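Local coordinates for protein Xaa-Pro dipeptidase (Pyrococcus horikoshii, PDB 1WY2) that probably splits dipeptides that carry proline at the C-terminal position and a nonpolar residue before it, as a two-metal peptidase of the M24B family, at residues E279-N282 with H283-H287; W296-V299 with S300-E304; G231-E235 with K236-I240; K145-M148 with A149-E153; K201-E204 with R205-V209. All coordinates share one frame; numbering follows the deposited sequence. Where two conformers were deposited one is given.

Interaction 1: E279-N282 with H283-H287; sequences EYFN and HSLGH. With ZN (zinc ion), chain E.
In the loop that runs into zinc-binding strand 286-288 of the M24 pita-bread fold, Phe281 and His283 meet as a T-shaped (edge-to-face) aromatic pair. The phenyl edge is directed at one face of the imidazole, the ring planes standing at 90°, with Phe281 CE1 3.7 Å from His283 CE1. Phe281 carries CG anti to its own N (chi1 175°), which sends the ring forward along the chain and brings CZ to 4.2 Å from Leu285 CD1. Phenylalanine suits this buried place because it can fill it without needing a polar partner. Histidine suits position 283, since both its nitrogens are used: His283 ND1 donates to Ser284 O at 2.7 Å, almost straight (166°) and in the ring plane, and NE2 bonds to Tyr320 OH. A leucine in place of His283 would probably leave Ser284 O and the Tyr320 hydroxyl without these mates and take away the flat face that Phe281 meets. Farther on, His287 NE2 binds zinc at 2.1 Å, and Asp223, Glu316 and Glu330 supply further ligands. Between the two histidines, Leu285 and Gly286 form a classic beta bulge opposite Val299. Helix 261-274 supports the loop through Arg269, which makes a cation-pi contact with Phe281 and bonds to His283 O, while Leu285 packs on Leu264 and Ala268 of that helix and on Pro317 of strand 312-321.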
loop_
_atom_site.group_PDB
_atom_site.type_symbol
_atom_site.label_atom_id
_atom_site.label_comp_id
_atom_site.label_asym_id
_atom_site.label_seq_id
_atom_site.Cartn_x
_atom_site.Cartn_y
_atom_site.Cartn_z
ATOM N N GLU A 279 23.045 -20.968 4.116
ATOM C CA GLU A 279 21.648 -21.378 4.053
ATOM C C GLU A 279 20.739 -20.451 4.861
ATOM O O GLU A 279 19.524 -20.406 4.634
ATOM C CB GLU A 279 21.521 -22.814 4.578
ATOM C CG GLU A 279 20.096 -23.313 4.764
ATOM C CD GLU A 279 20.034 -24.642 5.505
ATOM O OE1 GLU A 279 18.913 -25.139 5.750
ATOM O OE2 GLU A 279 21.106 -25.191 5.844
ATOM N N TYR A 280 21.328 -19.697 5.787
ATOM C CA TYR A 280 20.555 -18.808 6.645
ATOM C C TYR A 280 20.503 -17.337 6.225
ATOM O O TYR A 280 19.908 -16.512 6.916
ATOM C CB TYR A 280 21.050 -18.967 8.089
ATOM C CG TYR A 280 20.881 -20.395 8.583
ATOM C CD1 TYR A 280 19.611 -20.942 8.765
ATOM C CD2 TYR A 280 21.987 -21.219 8.803
ATOM C CE1 TYR A 280 19.442 -22.275 9.148
ATOM C CE2 TYR A 280 21.827 -22.559 9.187
ATOM C CZ TYR A 280 20.552 -23.075 9.354
ATOM O OH TYR A 280 20.378 -24.394 9.715
ATOM N N PHE A 281 21.130 -17.020 5.095
ATOM C CA PHE A 281 21.116 -15.672 4.516
ATOM C C PHE A 281 20.152 -15.929 3.359
ATOM O O PHE A 281 20.568 -16.126 2.218
ATOM C CB PHE A 281 22.524 -15.305 4.014
ATOM C CG PHE A 281 22.608 -13.981 3.281
ATOM C CD1 PHE A 281 21.572 -13.052 3.334
ATOM C CD2 PHE A 281 23.743 -13.671 2.535
ATOM C CE1 PHE A 281 21.669 -11.830 2.652
ATOM C CE2 PHE A 281 23.854 -12.457 1.848
ATOM C CZ PHE A 281 22.811 -11.535 1.909
ATOM N N ASN A 282 18.858 -15.945 3.680
ATOM C CA ASN A 282 17.810 -16.277 2.713
ATOM C C ASN A 282 17.129 -15.188 1.891
ATOM O O ASN A 282 15.965 -15.332 1.514
ATOM C CB ASN A 282 16.728 -17.096 3.416
ATOM C CG ASN A 282 16.194 -16.406 4.654
ATOM O OD1 ASN A 282 16.285 -15.187 4.784
ATOM N ND2 ASN A 282 15.620 -17.184 5.564
ATOM N N HIS A 283 17.835 -14.103 1.611
ATOM C CA HIS A 283 17.270 -13.043 0.789
ATOM C C HIS A 283 18.396 -12.325 0.068
ATOM O O HIS A 283 19.567 -12.580 0.338
ATOM C CB HIS A 283 16.426 -12.064 1.628
ATOM C CG HIS A 283 17.165 -11.408 2.754
ATOM N ND1 HIS A 283 18.137 -10.449 2.555
ATOM C CD2 HIS A 283 17.037 -11.540 4.096
ATOM C CE1 HIS A 283 18.574 -10.018 3.726
ATOM N NE2 HIS A 283 17.923 -10.664 4.677
ATOM N N SER A 284 18.041 -11.450 -0.865
ATOM C CA SER A 284 19.029 -10.702 -1.627
ATOM C C SER A 284 19.777 -9.727 -0.727
ATOM O O SER A 284 19.307 -9.381 0.355
ATOM C CB SER A 284 18.341 -9.932 -2.755
ATOM O OG SER A 284 17.380 -9.032 -2.237
ATOM N N LEU A 285 20.942 -9.278 -1.181
ATOM C CA LEU A 285 21.739 -8.343 -0.402
ATOM C C LEU A 285 21.072 -6.977 -0.280
ATOM O O LEU A 285 21.250 -6.284 0.716
ATOM C CB LEU A 285 23.122 -8.166 -1.033
ATOM C CG LEU A 285 24.038 -7.166 -0.320
ATOM C CD1 LEU A 285 24.303 -7.640 1.107
ATOM C CD2 LEU A 285 25.345 -7.028 -1.094
ATOM N N GLY A 286 20.305 -6.584 -1.292
ATOM C CA GLY A 286 19.667 -5.284 -1.226
ATOM C C GLY A 286 18.751 -4.943 -2.377
ATOM O O GLY A 286 18.488 -5.770 -3.251
ATOM N N HIS A 287 18.280 -3.702 -2.379
ATOM C CA HIS A 287 17.354 -3.228 -3.401
ATOM C C HIS A 287 17.516 -1.729 -3.594
ATOM O O HIS A 287 18.003 -1.026 -2.706
ATOM C CB HIS A 287 15.918 -3.528 -2.952
ATOM C CG HIS A 287 15.586 -2.988 -1.591
ATOM N ND1 HIS A 287 15.193 -1.682 -1.381
ATOM C CD2 HIS A 287 15.659 -3.559 -0.366
ATOM C CE1 HIS A 287 15.042 -1.473 -0.083
ATOM N NE2 HIS A 287 15.321 -2.596 0.554
HETATM ZN ZN ZN E . 15.640 -2.778 2.614
#

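Interaction 2: W296-V299 with S300-E304; sequences WPRV and SQYDE
Arg298 meets Ser300 and Asp303 where strand 297-299 gives way to a type I beta turn, Ser300 to Asp303, preceded by an inverse gamma turn centred on Val299. Of the hydrogen bonds across the contact, both are weak: Ser300 N to Arg298 O, and Arg298 N to Asp303 OD2 at 3.4 Å. The stronger partner of this aspartate is Thr305 OG1, bonded to OD1. The opposite charges do not touch, Arg298 NE lying 4.9 Å from Asp303 OD2, so any attraction is probably modest. Packing brings the arginine, bent at chi3, over the serine: Ser300 OG lies over one guanidinium face, 2.9 Å from Arg298 NH2, at an angle too poor for a bond. The ring edge of Tyr302 comes alongside, CD2 4.2 Å from Arg298 NH2. Serine suits its place because it is small and can accept inside the turn; an alanine here would probably leave Tyr302 N without its acceptor and the turn less firmly fixed. That bond defines an ST turn: Tyr302 N donates to Ser300 OG at 3.2 Å and 154°.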
loop_
_atom_site.group_PDB
_atom_site.type_symbol
_atom_site.label_atom_id
_atom_site.label_comp_id
_atom_site.label_asym_id
_atom_site.label_seq_id
_atom_site.Cartn_x
_atom_site.Cartn_y
_atom_site.Cartn_z
ATOM N N TRP A 296 14.565 -0.492 -8.735
ATOM C CA TRP A 296 15.796 -0.894 -9.413
ATOM C C TRP A 296 17.059 -0.298 -8.794
ATOM O O TRP A 296 17.073 0.855 -8.376
ATOM C CB TRP A 296 15.741 -0.483 -10.885
ATOM C CG TRP A 296 14.469 -0.833 -11.595
ATOM C CD1 TRP A 296 14.145 -2.030 -12.173
ATOM C CD2 TRP A 296 13.367 0.048 -11.850
ATOM N NE1 TRP A 296 12.912 -1.942 -12.780
ATOM C CE2 TRP A 296 12.415 -0.678 -12.598
ATOM C CE3 TRP A 296 13.096 1.384 -11.522
ATOM C CZ2 TRP A 296 11.208 -0.113 -13.025
ATOM C CZ3 TRP A 296 11.893 1.947 -11.947
ATOM C CH2 TRP A 296 10.966 1.196 -12.692
ATOM N N PRO A 297 18.143 -1.084 -8.728
ATOM C CA PRO A 297 18.194 -2.467 -9.199
ATOM C C PRO A 297 18.069 -3.416 -8.019
ATOM O O PRO A 297 18.177 -3.004 -6.862
ATOM C CB PRO A 297 19.574 -2.555 -9.828
ATOM C CG PRO A 297 20.396 -1.755 -8.853
ATOM C CD PRO A 297 19.507 -0.539 -8.578
ATOM N N ARG A 298 17.826 -4.684 -8.313
ATOM C CA ARG A 298 17.761 -5.692 -7.271
ATOM C C ARG A 298 19.217 -6.093 -7.065
ATOM O O ARG A 298 19.904 -6.443 -8.020
ATOM C CB ARG A 298 16.952 -6.901 -7.743
ATOM C CG ARG A 298 15.450 -6.748 -7.588
ATOM C CD ARG A 298 14.693 -7.854 -8.316
ATOM N NE ARG A 298 15.344 -9.163 -8.241
ATOM C CZ ARG A 298 15.709 -9.779 -7.118
ATOM N NH1 ARG A 298 15.500 -9.214 -5.936
ATOM N NH2 ARG A 298 16.281 -10.975 -7.178
ATOM N N VAL A 299 19.703 -6.007 -5.831
ATOM C CA VAL A 299 21.083 -6.383 -5.554
ATOM C C VAL A 299 21.035 -7.838 -5.128
ATOM O O VAL A 299 20.947 -8.149 -3.943
ATOM C CB VAL A 299 21.683 -5.517 -4.430
ATOM C CG1 VAL A 299 23.159 -5.845 -4.247
ATOM C CG2 VAL A 299 21.510 -4.043 -4.777
ATOM N N SER A 300 21.083 -8.725 -6.115
ATOM C CA SER A 300 21.000 -10.155 -5.856
ATOM C C SER A 300 21.801 -10.969 -6.857
ATOM O O SER A 300 22.400 -10.431 -7.786
ATOM C CB SER A 300 19.547 -10.605 -5.944
ATOM O OG SER A 300 19.116 -10.556 -7.292
ATOM N N GLN A 301 21.774 -12.282 -6.663
ATOM C CA GLN A 301 22.472 -13.219 -7.533
ATOM C C GLN A 301 21.808 -13.323 -8.902
ATOM O O GLN A 301 22.378 -13.896 -9.829
ATOM C CB GLN A 301 22.491 -14.607 -6.888
ATOM C CG GLN A 301 23.488 -14.768 -5.757
ATOM C CD GLN A 301 24.923 -14.597 -6.222
ATOM O OE1 GLN A 301 25.472 -15.455 -6.918
ATOM N NE2 GLN A 301 25.545 -13.487 -5.828
ATOM N N TYR A 302 20.612 -12.761 -9.034
ATOM C CA TYR A 302 19.872 -12.846 -10.290
ATOM C C TYR A 302 19.697 -11.523 -11.035
ATOM O O TYR A 302 18.785 -11.381 -11.855
ATOM C CB TYR A 302 18.506 -13.473 -10.016
ATOM C CG TYR A 302 18.596 -14.692 -9.125
ATOM C CD1 TYR A 302 19.248 -15.847 -9.557
ATOM C CD2 TYR A 302 18.074 -14.674 -7.833
ATOM C CE1 TYR A 302 19.382 -16.952 -8.722
ATOM C CE2 TYR A 302 18.202 -15.775 -6.989
ATOM C CZ TYR A 302 18.859 -16.909 -7.440
ATOM O OH TYR A 302 18.999 -17.995 -6.610
ATOM N N ASP A 303 20.570 -10.560 -10.758
ATOM C CA ASP A 303 20.498 -9.263 -11.420
ATOM C C ASP A 303 21.897 -8.874 -11.908
ATOM O O ASP A 303 22.832 -8.776 -11.114
ATOM C CB ASP A 303 19.954 -8.209 -10.451
ATOM C CG ASP A 303 19.536 -6.932 -11.153
ATOM O OD1 ASP A 303 20.397 -6.298 -11.794
ATOM O OD2 ASP A 303 18.348 -6.562 -11.065
ATOM N N GLU A 304 22.029 -8.649 -13.213
ATOM C CA GLU A 304 23.314 -8.308 -13.822
ATOM C C GLU A 304 23.530 -6.815 -14.045
ATOM O O GLU A 304 24.455 -6.418 -14.757
ATOM C CB GLU A 304 23.456 -9.031 -15.167
ATOM C CG GLU A 304 23.260 -10.539 -15.100
ATOM C CD GLU A 304 24.485 -11.276 -14.590
ATOM O OE1 GLU A 304 24.375 -12.490 -14.317
ATOM O OE2 GLU A 304 25.559 -10.647 -14.473
HETATM O O HOH W 1 16.729 -4.763 -11.282
#

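Interaction 3: G231-E235 with K236-I240; sequences GSPNE and KQKEI
Asn234 and Gln237 form a capping box at the start of helix 235-254, and its packing is close. Asn234 is the N-cap: OD1 accepts from Gln237 N at 2.8 Å, with the donor nearly along the C=O axis. Gln237 answers, its OE1 taking Asn234 N at 2.9 Å in a fairly straight bond (162°). The asparagine's chi1 of 58° folds the short side chain back toward the first turn, while the glutamine, extended beyond CG, is long enough to reach the residue before the helix. The two amides stack with planes 30° apart, and Pro233 CA lies 3.3 Å from Gln237 OE1. Proline suits this extended approach to the cap, having no N-H to satisfy. Behind the box the regular helix begins with Lys238 N bonded to Asn234 O (3.1 Å) and Glu239 N to Glu235 O.

The solvent side is looser. Lys236 stretches outward, and Glu235 OE2 stays 6.5 Å from Lys238 NZ, so their opposite charges do not touch. An acid in the first turn would probably still be favourable to the helix dipole. Glu239 OE2 turns to Tyr277 OH. On the inner side, Gln237 NE2 bonds to Gly206 O, Pro233 rests on Ile351, and both Gln237 and Ile240 lie on Leu208, seating the start of helix 235-254 against strand 208-217.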
loop_
_atom_site.group_PDB
_atom_site.type_symbol
_atom_site.label_atom_id
_atom_site.label_comp_id
_atom_site.label_asym_id
_atom_site.label_seq_id
_atom_site.Cartn_x
_atom_site.Cartn_y
_atom_site.Cartn_z
ATOM N N GLY A 231 20.635 -6.160 27.057
ATOM C CA GLY A 231 21.494 -6.714 28.083
ATOM C C GLY A 231 22.791 -7.166 27.444
ATOM O O GLY A 231 23.248 -6.565 26.472
ATOM N N SER A 232 23.383 -8.229 27.979
ATOM C CA SER A 232 24.634 -8.748 27.441
ATOM C C SER A 232 24.360 -9.893 26.472
ATOM O O SER A 232 23.551 -10.778 26.751
ATOM C CB SER A 232 25.532 -9.238 28.578
ATOM O OG SER A 232 25.798 -8.189 29.492
ATOM N N PRO A 233 25.027 -9.885 25.310
ATOM C CA PRO A 233 24.817 -10.954 24.332
ATOM C C PRO A 233 25.629 -12.192 24.681
ATOM O O PRO A 233 26.713 -12.084 25.255
ATOM C CB PRO A 233 25.296 -10.318 23.036
ATOM C CG PRO A 233 26.459 -9.505 23.505
ATOM C CD PRO A 233 25.917 -8.844 24.766
ATOM N N ASN A 234 25.106 -13.369 24.353
ATOM C CA ASN A 234 25.853 -14.585 24.617
ATOM C C ASN A 234 26.811 -14.781 23.447
ATOM O O ASN A 234 26.744 -14.057 22.452
ATOM C CB ASN A 234 24.924 -15.797 24.786
ATOM C CG ASN A 234 24.045 -16.043 23.584
ATOM O OD1 ASN A 234 24.514 -16.076 22.445
ATOM N ND2 ASN A 234 22.755 -16.237 23.832
ATOM N N GLU A 235 27.709 -15.750 23.567
ATOM C CA GLU A 235 28.698 -15.992 22.526
ATOM C C GLU A 235 28.152 -16.326 21.143
ATOM O O GLU A 235 28.729 -15.924 20.130
ATOM C CB GLU A 235 29.661 -17.091 22.981
ATOM C CG GLU A 235 30.500 -16.683 24.171
ATOM C CD GLU A 235 31.209 -15.359 23.943
ATOM O OE1 GLU A 235 31.978 -15.259 22.964
ATOM O OE2 GLU A 235 30.992 -14.417 24.737
ATOM N N LYS A 236 27.044 -17.051 21.089
ATOM C CA LYS A 236 26.481 -17.422 19.801
ATOM C C LYS A 236 25.806 -16.246 19.097
ATOM O O LYS A 236 25.815 -16.165 17.868
ATOM C CB LYS A 236 25.539 -18.611 19.994
ATOM C CG LYS A 236 26.318 -19.835 20.477
ATOM C CD LYS A 236 25.465 -21.032 20.859
ATOM C CE LYS A 236 26.377 -22.166 21.324
ATOM N NZ LYS A 236 25.658 -23.382 21.781
ATOM N N GLN A 237 25.243 -15.326 19.875
ATOM C CA GLN A 237 24.603 -14.144 19.306
ATOM C C GLN A 237 25.704 -13.241 18.770
ATOM O O GLN A 237 25.599 -12.692 17.675
ATOM C CB GLN A 237 23.810 -13.386 20.374
ATOM C CG GLN A 237 22.608 -14.133 20.914
ATOM C CD GLN A 237 21.916 -13.379 22.029
ATOM O OE1 GLN A 237 22.561 -12.916 22.972
ATOM N NE2 GLN A 237 20.600 -13.257 21.937
ATOM N N LYS A 238 26.766 -13.091 19.556
ATOM C CA LYS A 238 27.892 -12.262 19.155
ATOM C C LYS A 238 28.515 -12.786 17.867
ATOM O O LYS A 238 28.924 -12.009 17.006
ATOM C CB LYS A 238 28.943 -12.228 20.269
ATOM C CG LYS A 238 30.211 -11.481 19.897
ATOM C CD LYS A 238 31.096 -11.237 21.110
ATOM C CE LYS A 238 30.455 -10.241 22.065
ATOM N NZ LYS A 238 30.170 -8.938 21.389
ATOM N N GLU A 239 28.577 -14.108 17.736
ATOM C CA GLU A 239 29.158 -14.728 16.551
ATOM C C GLU A 239 28.443 -14.333 15.262
ATOM O O GLU A 239 29.063 -13.805 14.337
ATOM C CB GLU A 239 29.140 -16.250 16.683
ATOM C CG GLU A 239 29.743 -16.971 15.486
ATOM C CD GLU A 239 29.798 -18.471 15.681
ATOM O OE1 GLU A 239 30.388 -18.911 16.690
ATOM O OE2 GLU A 239 29.257 -19.206 14.829
ATOM N N ILE A 240 27.141 -14.590 15.192
ATOM C CA ILE A 240 26.403 -14.249 13.981
ATOM C C ILE A 240 26.413 -12.745 13.731
ATOM O O ILE A 240 26.488 -12.302 12.590
ATOM C CB ILE A 240 24.950 -14.776 14.029
ATOM C CG1 ILE A 240 24.225 -14.242 15.263
ATOM C CG2 ILE A 240 24.961 -16.300 14.038
ATOM C CD1 ILE A 240 22.752 -14.615 15.307
#

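Interaction 4: K145-M148 with A149-E153; sequences KAVM and AAIEE
The flat groups that join Val147 to Ile151 and its neighbours are the peptide units of helix 130-153, whose carbonyls are met by donors tilted somewhat from the carbonyl plane. Ile151 N donates to Val147 O at 3.0 Å, tilted 22°, and the same i to i+4 pattern links Ala149 N to Lys145 O, Ala150 N to Ala146 O (2.9 Å) and Glu152 N to Met148 O (3.2 Å).

Side chains add thinner contacts. Ile151 holds CG1 beside its backbone N (chi1 -67°), which lays the branch back along the preceding turn: CG1 comes 3.2 Å from Val147 O, and CD1 lies 4.1 Å from Val147 CG1. The Met148 chain, bent at chi2 and chi3, curls so that SD is 4.4 Å from Ile151 CD1.

Residue type follows the side of the helix. Ala146, Ala149 and Ala150 are small enough to let helix 160-173 come close, through Met171, Leu170 and Val167. Val147 and Ile151, branched and apolar, press on Leu213 and Ile211 of strand 208-217, whereas Lys145, Met148 and Glu152 are exposed. Past these, Glu153 OE2 makes a salt bridge with Lys158. The chemistry is thus divided: backbone bonds give the segment its shape, while these alanine, valine and isoleucine side chains, turned to the neighbouring helix and sheet, offer only hydrocarbon, which suits an apolar seam.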
loop_
_atom_site.group_PDB
_atom_site.type_symbol
_atom_site.label_atom_id
_atom_site.label_comp_id
_atom_site.label_asym_id
_atom_site.label_seq_id
_atom_site.Cartn_x
_atom_site.Cartn_y
_atom_site.Cartn_z
ATOM N N LYS A 145 17.096 9.033 13.133
ATOM C CA LYS A 145 16.527 9.524 14.385
ATOM C C LYS A 145 15.545 8.512 14.960
ATOM O O LYS A 145 15.462 8.330 16.177
ATOM C CB LYS A 145 15.816 10.862 14.164
ATOM C CG LYS A 145 16.760 12.028 13.934
ATOM C CD LYS A 145 15.994 13.319 13.724
ATOM C CE LYS A 145 16.950 14.494 13.595
ATOM N NZ LYS A 145 16.217 15.778 13.400
ATOM N N ALA A 146 14.806 7.846 14.077
ATOM C CA ALA A 146 13.826 6.858 14.511
ATOM C C ALA A 146 14.513 5.641 15.120
ATOM O O ALA A 146 14.068 5.118 16.139
ATOM C CB ALA A 146 12.952 6.436 13.338
ATOM N N VAL A 147 15.597 5.194 14.496
ATOM C CA VAL A 147 16.328 4.041 15.008
ATOM C C VAL A 147 16.933 4.350 16.377
ATOM O O VAL A 147 16.902 3.511 17.279
ATOM C CB VAL A 147 17.451 3.617 14.041
ATOM C CG1 VAL A 147 18.301 2.519 14.674
ATOM C CG2 VAL A 147 16.841 3.119 12.737
ATOM N N MET A 148 17.484 5.549 16.531
ATOM C CA MET A 148 18.076 5.932 17.810
ATOM C C MET A 148 17.001 5.990 18.880
ATOM O O MET A 148 17.236 5.608 20.027
ATOM C CB MET A 148 18.785 7.286 17.704
ATOM C CG MET A 148 20.051 7.266 16.853
ATOM S SD MET A 148 21.296 6.065 17.393
ATOM C CE MET A 148 21.991 6.906 18.848
ATOM N N ALA A 149 15.816 6.472 18.508
ATOM C CA ALA A 149 14.712 6.553 19.455
ATOM C C ALA A 149 14.255 5.146 19.827
ATOM O O ALA A 149 13.902 4.887 20.977
ATOM C CB ALA A 149 13.551 7.339 18.856
ATOM N N ALA A 150 14.269 4.236 18.855
ATOM C CA ALA A 150 13.853 2.857 19.104
ATOM C C ALA A 150 14.785 2.196 20.109
ATOM O O ALA A 150 14.343 1.516 21.034
ATOM C CB ALA A 150 13.852 2.061 17.802
ATOM N N ILE A 151 16.083 2.396 19.914
ATOM C CA ILE A 151 17.086 1.818 20.799
ATOM C C ILE A 151 16.880 2.291 22.235
ATOM O O ILE A 151 16.986 1.505 23.178
ATOM C CB ILE A 151 18.508 2.191 20.313
ATOM C CG1 ILE A 151 18.779 1.505 18.970
ATOM C CG2 ILE A 151 19.551 1.774 21.343
ATOM C CD1 ILE A 151 20.106 1.891 18.330
ATOM N N GLU A 152 16.566 3.570 22.394
ATOM C CA GLU A 152 16.354 4.149 23.715
ATOM C C GLU A 152 15.056 3.648 24.349
ATOM O O GLU A 152 14.962 3.513 25.571
ATOM C CB GLU A 152 16.322 5.676 23.605
ATOM C CG GLU A 152 16.468 6.415 24.926
ATOM C CD GLU A 152 17.808 6.157 25.588
ATOM O OE1 GLU A 152 18.838 6.184 24.878
ATOM O OE2 GLU A 152 17.835 5.937 26.818
ATOM N N GLU A 153 14.062 3.364 23.513
ATOM C CA GLU A 153 12.761 2.900 23.983
ATOM C C GLU A 153 12.711 1.407 24.281
ATOM O O GLU A 153 11.891 0.952 25.079
ATOM C CB GLU A 153 11.689 3.238 22.948
ATOM C CG GLU A 153 10.281 2.839 23.357
ATOM C CD GLU A 153 9.815 3.555 24.610
ATOM O OE1 GLU A 153 9.893 4.799 24.644
ATOM O OE2 GLU A 153 9.367 2.872 25.556
#

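Interaction 5: K201-E204 with R205-V209; sequences KRIE and RGDLV
Lys201, Glu204 and Asp207 make a partly buried polar contact, centred on the buried Asp207, round a type II beta turn, Glu204 to Asp207, which delivers the chain into strand 208-217. The turn is closed by Asp207 N to Glu204 O at 3.1 Å. Gly206 suits its third position: with phi at 95°, a beta carbon would be jammed against the carbonyl O of Arg205.

Asp207 OD2 gathers two donors. Glu204 N comes from above the carboxylate plane, at 2.9 Å and nearly straight (167°). The Lys201 side chain runs in against that of Asp207, its NZ making a salt bridge with Asp207 OD2 at 3.1 Å, weak as a hydrogen bond. Aspartate is short enough to reach back over its own turn, and the lysine beside it would probably stabilise its charged form. Lysine in turn has the length to cross the contact, and its bend at chi4 (-60°) brings NZ also to Arg202 O and Ser187 OG. The carboxylates of Glu204 and Asp207 stand almost perpendicular, Glu204 OE2 4.6 Å from Asp207 OD1, a like-charge approach that water probably eases.

Beside this polar group, Ile203 CG2 packs on Val209 CG2 at 4.3 Å, both side chains also resting on Ser187 of strand 184-187. Arg205, pointing outward, pairs with Glu156. One water ties the polar ends together: it accepts from Lys201 NZ at 2.9 Å and donates to Glu204 OE2 (2.8 Å) and to Asp207 OD1.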
loop_
_atom_site.group_PDB
_atom_site.type_symbol
_atom_site.label_atom_id
_atom_site.label_comp_id
_atom_site.label_asym_id
_atom_site.label_seq_id
_atom_site.Cartn_x
_atom_site.Cartn_y
_atom_site.Cartn_z
ATOM N N LYS A 201 4.240 -9.238 21.064
ATOM C CA LYS A 201 5.254 -9.883 21.888
ATOM C C LYS A 201 5.996 -8.849 22.720
ATOM O O LYS A 201 6.307 -7.762 22.236
ATOM C CB LYS A 201 6.269 -10.630 21.019
ATOM C CG LYS A 201 7.427 -11.232 21.818
ATOM C CD LYS A 201 8.472 -11.873 20.912
ATOM C CE LYS A 201 9.594 -12.513 21.717
ATOM N NZ LYS A 201 10.323 -11.542 22.582
ATOM N N ARG A 202 6.278 -9.184 23.973
ATOM C CA ARG A 202 7.016 -8.270 24.824
ATOM C C ARG A 202 8.489 -8.643 24.787
ATOM O O ARG A 202 8.849 -9.822 24.777
ATOM C CB ARG A 202 6.478 -8.301 26.257
ATOM C CG ARG A 202 5.139 -7.580 26.390
ATOM C CD ARG A 202 4.642 -7.505 27.823
ATOM N NE ARG A 202 3.356 -6.814 27.898
ATOM C CZ ARG A 202 3.189 -5.503 27.744
ATOM N NH1 ARG A 202 4.232 -4.717 27.512
ATOM N NH2 ARG A 202 1.974 -4.977 27.818
ATOM N N ILE A 203 9.336 -7.625 24.743
ATOM C CA ILE A 203 10.779 -7.811 24.693
ATOM C C ILE A 203 11.327 -8.316 26.031
ATOM O O ILE A 203 10.899 -7.872 27.093
ATOM C CB ILE A 203 11.451 -6.476 24.302
ATOM C CG1 ILE A 203 10.936 -6.050 22.921
ATOM C CG2 ILE A 203 12.968 -6.617 24.302
ATOM C CD1 ILE A 203 11.324 -4.647 22.513
ATOM N N GLU A 204 12.271 -9.251 25.973
ATOM C CA GLU A 204 12.866 -9.811 27.189
ATOM C C GLU A 204 14.364 -9.554 27.216
ATOM O O GLU A 204 14.989 -9.388 26.165
ATOM C CB GLU A 204 12.631 -11.324 27.260
ATOM C CG GLU A 204 11.199 -11.769 27.014
ATOM C CD GLU A 204 11.021 -13.265 27.203
ATOM O OE1 GLU A 204 10.947 -13.714 28.368
ATOM O OE2 GLU A 204 10.969 -13.993 26.190
ATOM N N ARG A 205 14.950 -9.525 28.409
ATOM C CA ARG A 205 16.387 -9.304 28.512
ATOM C C ARG A 205 17.102 -10.483 27.857
ATOM O O ARG A 205 16.695 -11.633 28.024
ATOM C CB ARG A 205 16.820 -9.164 29.980
ATOM C CG ARG A 205 18.321 -8.946 30.154
ATOM C CD ARG A 205 18.673 -8.520 31.571
ATOM N NE ARG A 205 18.355 -7.116 31.821
ATOM C CZ ARG A 205 19.111 -6.094 31.428
ATOM N NH1 ARG A 205 20.237 -6.315 30.766
ATOM N NH2 ARG A 205 18.743 -4.849 31.696
ATOM N N GLY A 206 18.157 -10.185 27.105
ATOM C CA GLY A 206 18.902 -11.225 26.417
ATOM C C GLY A 206 18.412 -11.399 24.989
ATOM O O GLY A 206 18.956 -12.188 24.221
ATOM N N ASP A 207 17.372 -10.650 24.636
ATOM C CA ASP A 207 16.782 -10.708 23.301
ATOM C C ASP A 207 17.578 -9.976 22.231
ATOM O O ASP A 207 18.076 -8.876 22.463
ATOM C CB ASP A 207 15.388 -10.065 23.304
ATOM C CG ASP A 207 14.276 -11.037 23.618
ATOM O OD1 ASP A 207 14.560 -12.210 23.943
ATOM O OD2 ASP A 207 13.101 -10.609 23.536
ATOM N N LEU A 208 17.698 -10.594 21.060
ATOM C CA LEU A 208 18.315 -9.926 19.921
ATOM C C LEU A 208 17.091 -9.167 19.415
ATOM O O LEU A 208 15.981 -9.703 19.452
ATOM C CB LEU A 208 18.742 -10.927 18.843
ATOM C CG LEU A 208 20.188 -11.424 18.835
ATOM C CD1 LEU A 208 20.307 -12.626 17.918
ATOM C CD2 LEU A 208 21.115 -10.301 18.377
ATOM N N VAL A 209 17.267 -7.928 18.969
ATOM C CA VAL A 209 16.134 -7.163 18.459
ATOM C C VAL A 209 16.523 -6.516 17.140
ATOM O O VAL A 209 17.455 -5.710 17.083
ATOM C CB VAL A 209 15.691 -6.051 19.440
ATOM C CG1 VAL A 209 14.392 -5.408 18.940
ATOM C CG2 VAL A 209 15.498 -6.629 20.839
HETATM O O HOH W 2 12.194 -13.327 23.818
#

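From the N terminus the order is interaction 4, 5, 3, 1 and 2. Each is one continuous stretch, so none closes a long loop; they follow in series without nesting or crossing. Interaction 4 lies within helix 130-153, on strand 208-217, which interaction 5 opens with its turn. Interaction 3 starts helix 235-254 after the next strand, 220-229, and touches interaction 5, so that the helix start and the strand start are held together. Interactions 1 and 2 meet through the antiparallel pair 286-288 and 297-299, where Gly286 O and Val299 N are 2.9 Å apart. The centres of interactions 2 and 5 lie about 33 Å apart, at well-separated parts of the metallopeptidase domain.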